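Local coordinates for protein EchA1_1 (Mycobacterium avium subsp. paratuberculosis, PDB 3R9T) that probably catalyses the reversible hydration of 2-enoyl-CoA thioesters to 3-hydroxyacyl-CoAs in fatty acid metabolism, as a member of the enoyl-CoA hydratase/isomerase family, at residues Ile100-Ile105 against Ser210-Lys215; Val54-Leu59 against Ala202-Ala207. One frame throughout, in Å; residues are numbered along the deposited sequence.

Contact 1 of 2, residues Ile100-Ile105 against Ser210-Lys215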
# COMPACT_ATOMS: atom_id res chain seq x y z
N ILE B 100 0.91 5.16 21.23
CA ILE B 100 -0.03 4.88 22.31
C ILE B 100 -1.12 3.93 21.81
O ILE B 100 -1.46 3.91 20.62
CB ILE B 100 -0.63 6.16 22.95
CG1 ILE B 100 -1.60 6.88 22.00
CG2 ILE B 100 0.50 7.06 23.48
CD1 ILE B 100 -2.47 7.92 22.74
N ASP B 101 -1.66 3.14 22.74
CA ASP B 101 -2.70 2.13 22.56
C ASP B 101 -4.06 2.67 22.15
O ASP B 101 -4.95 1.93 21.69
CB ASP B 101 -2.93 1.43 23.91
CG ASP B 101 -1.81 0.52 24.31
OD1 ASP B 101 -1.12 -0.02 23.42
OD2 ASP B 101 -1.62 0.32 25.53
N LYS B 102 -4.26 3.95 22.43
CA LYS B 102 -5.55 4.58 22.20
C LYS B 102 -5.58 5.30 20.87
O LYS B 102 -4.56 5.82 20.42
CB LYS B 102 -5.85 5.52 23.35
CG LYS B 102 -5.38 4.95 24.69
CD LYS B 102 -6.42 4.94 25.75
CE LYS B 102 -5.88 4.36 27.06
NZ LYS B 102 -6.21 5.23 28.20
N PRO B 103 -6.74 5.32 20.21
CA PRO B 103 -6.82 5.97 18.92
C PRO B 103 -6.50 7.46 18.95
O PRO B 103 -6.90 8.18 19.89
CB PRO B 103 -8.29 5.75 18.50
CG PRO B 103 -9.02 5.53 19.81
CD PRO B 103 -8.04 4.78 20.64
N THR B 104 -5.77 7.89 17.91
CA THR B 104 -5.43 9.29 17.68
C THR B 104 -6.03 9.80 16.38
O THR B 104 -5.97 9.14 15.36
CB THR B 104 -3.90 9.51 17.66
OG1 THR B 104 -3.31 8.71 16.63
CG2 THR B 104 -3.28 9.13 19.05
N ILE B 105 -6.63 10.99 16.44
CA ILE B 105 -7.28 11.60 15.32
C ILE B 105 -6.73 13.00 15.20
O ILE B 105 -6.85 13.80 16.14
CB ILE B 105 -8.80 11.70 15.56
CG1 ILE B 105 -9.39 10.32 15.87
CG2 ILE B 105 -9.49 12.44 14.37
CD1 ILE B 105 -10.84 10.40 16.42
N SER B 210 -10.21 -4.40 22.82
CA SER B 210 -10.24 -4.79 21.41
C SER B 210 -9.62 -3.71 20.53
O SER B 210 -8.88 -4.00 19.61
CB SER B 210 -11.67 -5.01 20.94
OG SER B 210 -12.29 -6.07 21.63
N VAL B 211 -9.95 -2.46 20.81
CA VAL B 211 -9.41 -1.32 20.01
C VAL B 211 -7.88 -1.23 20.19
O VAL B 211 -7.12 -1.09 19.21
CB VAL B 211 -10.12 0.01 20.41
CG1 VAL B 211 -9.39 1.27 19.85
CG2 VAL B 211 -11.60 -0.01 19.99
N GLN B 212 -7.46 -1.35 21.44
CA GLN B 212 -6.05 -1.29 21.84
C GLN B 212 -5.26 -2.43 21.21
O GLN B 212 -4.21 -2.20 20.60
CB GLN B 212 -5.93 -1.29 23.37
CG GLN B 212 -6.45 0.02 23.91
CD GLN B 212 -6.67 0.09 25.40
OE1 GLN B 212 -7.33 1.02 25.87
NE2 GLN B 212 -6.14 -0.85 26.15
N ALA B 213 -5.80 -3.64 21.30
CA ALA B 213 -5.14 -4.80 20.71
C ALA B 213 -5.08 -4.68 19.19
O ALA B 213 -4.07 -5.04 18.56
CB ALA B 213 -5.85 -6.08 21.10
N SER B 214 -6.16 -4.19 18.58
CA SER B 214 -6.21 -4.02 17.13
C SER B 214 -5.15 -3.04 16.66
O SER B 214 -4.47 -3.28 15.67
CB SER B 214 -7.59 -3.54 16.65
OG SER B 214 -8.57 -4.52 16.89
N LYS B 215 -4.97 -1.95 17.41
CA LYS B 215 -3.90 -1.00 17.09
C LYS B 215 -2.52 -1.61 17.18
O LYS B 215 -1.70 -1.42 16.28
CB LYS B 215 -3.91 0.22 18.03
CG LYS B 215 -4.65 1.41 17.53
CD LYS B 215 -4.27 2.72 18.30
CE LYS B 215 -2.93 3.34 17.89
NZ LYS B 215 -2.83 4.81 18.32
O HOH W 1 -0.11 5.84 18.29

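Contact 2 of 2, residues Val54-Leu59 against Ala202-Ala207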
# COMPACT_ATOMS: atom_id res chain seq x y z
N VAL B 54 -9.57 7.95 29.64
CA VAL B 54 -9.35 8.43 28.27
C VAL B 54 -9.45 7.27 27.26
O VAL B 54 -8.74 6.27 27.37
CB VAL B 54 -7.98 9.12 28.14
CG1 VAL B 54 -7.73 9.53 26.70
CG2 VAL B 54 -7.90 10.34 29.08
N ARG B 55 -10.34 7.43 26.27
CA ARG B 55 -10.60 6.41 25.26
C ARG B 55 -10.11 6.77 23.85
O ARG B 55 -10.06 5.90 22.97
CB ARG B 55 -12.10 6.12 25.17
CG ARG B 55 -12.70 5.47 26.42
CD ARG B 55 -12.12 4.10 26.72
NE ARG B 55 -12.11 3.32 25.49
CZ ARG B 55 -13.13 2.64 24.97
NH1 ARG B 55 -14.30 2.54 25.60
NH2 ARG B 55 -12.97 2.03 23.80
N ALA B 56 -9.81 8.04 23.64
CA ALA B 56 -9.35 8.53 22.34
C ALA B 56 -8.68 9.89 22.52
O ALA B 56 -8.94 10.61 23.50
CB ALA B 56 -10.51 8.66 21.36
N VAL B 57 -7.83 10.24 21.57
CA VAL B 57 -7.13 11.50 21.57
C VAL B 57 -7.35 12.20 20.25
O VAL B 57 -7.21 11.57 19.19
CB VAL B 57 -5.64 11.26 21.74
CG1 VAL B 57 -4.83 12.55 21.57
CG2 VAL B 57 -5.39 10.62 23.10
N VAL B 58 -7.67 13.49 20.32
CA VAL B 58 -7.72 14.38 19.16
C VAL B 58 -6.63 15.45 19.28
O VAL B 58 -6.48 16.07 20.34
CB VAL B 58 -9.09 15.07 19.02
CG1 VAL B 58 -9.08 16.13 17.92
CG2 VAL B 58 -10.17 14.05 18.74
N LEU B 59 -5.89 15.63 18.18
CA LEU B 59 -4.83 16.63 18.07
C LEU B 59 -5.29 17.69 17.08
O LEU B 59 -5.66 17.35 15.97
CB LEU B 59 -3.51 15.99 17.57
CG LEU B 59 -2.36 16.99 17.36
CD1 LEU B 59 -1.92 17.57 18.71
CD2 LEU B 59 -1.19 16.34 16.59
N ALA B 202 -17.38 7.22 17.38
CA ALA B 202 -17.58 5.98 16.63
C ALA B 202 -16.62 4.86 17.02
O ALA B 202 -16.86 3.70 16.69
CB ALA B 202 -17.48 6.24 15.09
N ILE B 203 -15.53 5.23 17.71
CA ILE B 203 -14.52 4.29 18.20
C ILE B 203 -14.70 4.02 19.69
O ILE B 203 -14.61 2.87 20.10
CB ILE B 203 -13.09 4.84 17.95
CG1 ILE B 203 -12.90 5.11 16.46
CG2 ILE B 203 -12.01 3.85 18.49
CD1 ILE B 203 -11.63 5.93 16.18
N THR B 204 -14.97 5.06 20.48
CA THR B 204 -14.97 4.92 21.94
C THR B 204 -16.17 4.13 22.45
O THR B 204 -16.16 3.67 23.60
CB THR B 204 -14.91 6.29 22.66
OG1 THR B 204 -16.07 7.05 22.34
CG2 THR B 204 -13.64 7.08 22.25
N VAL B 205 -17.21 3.97 21.62
CA VAL B 205 -18.32 3.08 22.00
C VAL B 205 -17.91 1.62 21.95
O VAL B 205 -18.61 0.77 22.50
CB VAL B 205 -19.58 3.28 21.13
CG1 VAL B 205 -20.16 4.68 21.36
CG2 VAL B 205 -19.31 3.01 19.63
N ASN B 206 -16.77 1.32 21.30
CA ASN B 206 -16.30 -0.05 21.13
C ASN B 206 -15.49 -0.52 22.33
O ASN B 206 -15.11 0.28 23.19
CB ASN B 206 -15.52 -0.19 19.83
CG ASN B 206 -16.37 0.17 18.61
OD1 ASN B 206 -17.59 -0.06 18.60
ND2 ASN B 206 -15.73 0.74 17.58
N ALA B 207 -15.25 -1.83 22.39
CA ALA B 207 -14.56 -2.44 23.52
C ALA B 207 -13.12 -1.96 23.57
O ALA B 207 -12.40 -2.11 22.59
CB ALA B 207 -14.61 -3.95 23.42

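Contact 1 of 2, residues Ile100-Ile105 against Ser210-Lys215
A bend at chi3 (78°) in the otherwise stretched outer chain of K215 turns CE toward I100, whereas Q212 sends CG beside its own backbone N (chi1 -69°) and against the backbone of D101. From that bend the K215 ammonium reaches two carbonyls of the same loop. K215 NZ bonds I100 O at 2.8 Å, tilted somewhat out of the carbonyl plane, though far less than at K102 O. The bond from K215 NZ to K102 O, 2.9 Å long, comes from well above the plane. A water that accepts from both K215 NZ and I100 N adds a further link to the loop. K215 NZ also forms a salt bridge with D124, whose OD2 accepts from the backbone N of T104 as well, so one carboxylate serves both the lysine and the start of the strand. In the crotonase fold this is where helix 208-218 packs on the chain leading into strand 104-108 of the main sheet. Here the aliphatic part of K215 is used as well: K215 CD lies 3.5 Å from D101 O. That oxygen is buried without a conventional hydrogen-bond partner; Q212 CA offers D101 O a CH...O contact of 3.4 Å. Q212 CG also packs against it. K102 and Q212 run side by side in the same direction, with K102 CE 3.8 Å from Q212 OE1, while K102 NZ goes on to A48 O and V54 O. One turn of helix before K215, V211 crosses P103 at about a right angle, V211 CG1 meeting the ring at P103 CD, 3.8 Å away.

Contact 2 of 2, residues Val54-Leu59 against Ala202-Ala207
Within the crotonase fold, the entry to strand 56-61 of the main sheet meets the C-terminal end of helix 192-204 and the short link to helix 208-218, and R55 and T204 carry most of the contact. T204 places CG2 anti to its carbonyl carbon, and this methyl touches two residues of the strand side at once: R55 CB at 3.4 Å and A56 CB at 3.6 Å. Beyond CB the R55 chain curls, bent at chi2 (-63°) and chi3 (-47°), which place CD and NE. T204 CA lies over one face of the guanidinium, offset toward its rim. The principal polar link is from R55 NH2 to N206 O, 2.8 Å long with an N-H...O angle of 161°. The oxygen sits near the guanidinium plane, yet the nitrogen stands above the plane of the N206 peptide carbonyl. The N206 side chain turns to the subunit interface: its OD1 accepts from K140 of the second subunit and its ND2 donates to the backbone oxygens of L167 and T168 of that subunit. Backbone carbonyl and side-chain amide of one residue thus join the strand entry and the neighbouring chain. A second N-H of the same guanidinium also turns to N206 O, but that bond, from R55 NH1, is weak at 3.4 Å.

Overall arrangement
Both contacts are buried, yet they lie toward one end of the subunit; their centres lie about 18 and 19 Å from the centre of the chain, and both touch the second subunit. They join the entries of neighbouring strands, 104-108 and 56-61, to helix 208-218 and to the end of helix 192-204 with the link that follows it. Each uses a cation on backbone carbonyl oxygen, but from opposite partners: in contact 1 the helix supplies it, in contact 2 the strand entry does. The lysine of contact 1 also has a carboxylate partner, D124. The contact centres are about 8 Å apart, and P103 connects them directly, its O probably bonded to V57 N and its ring packed on I203.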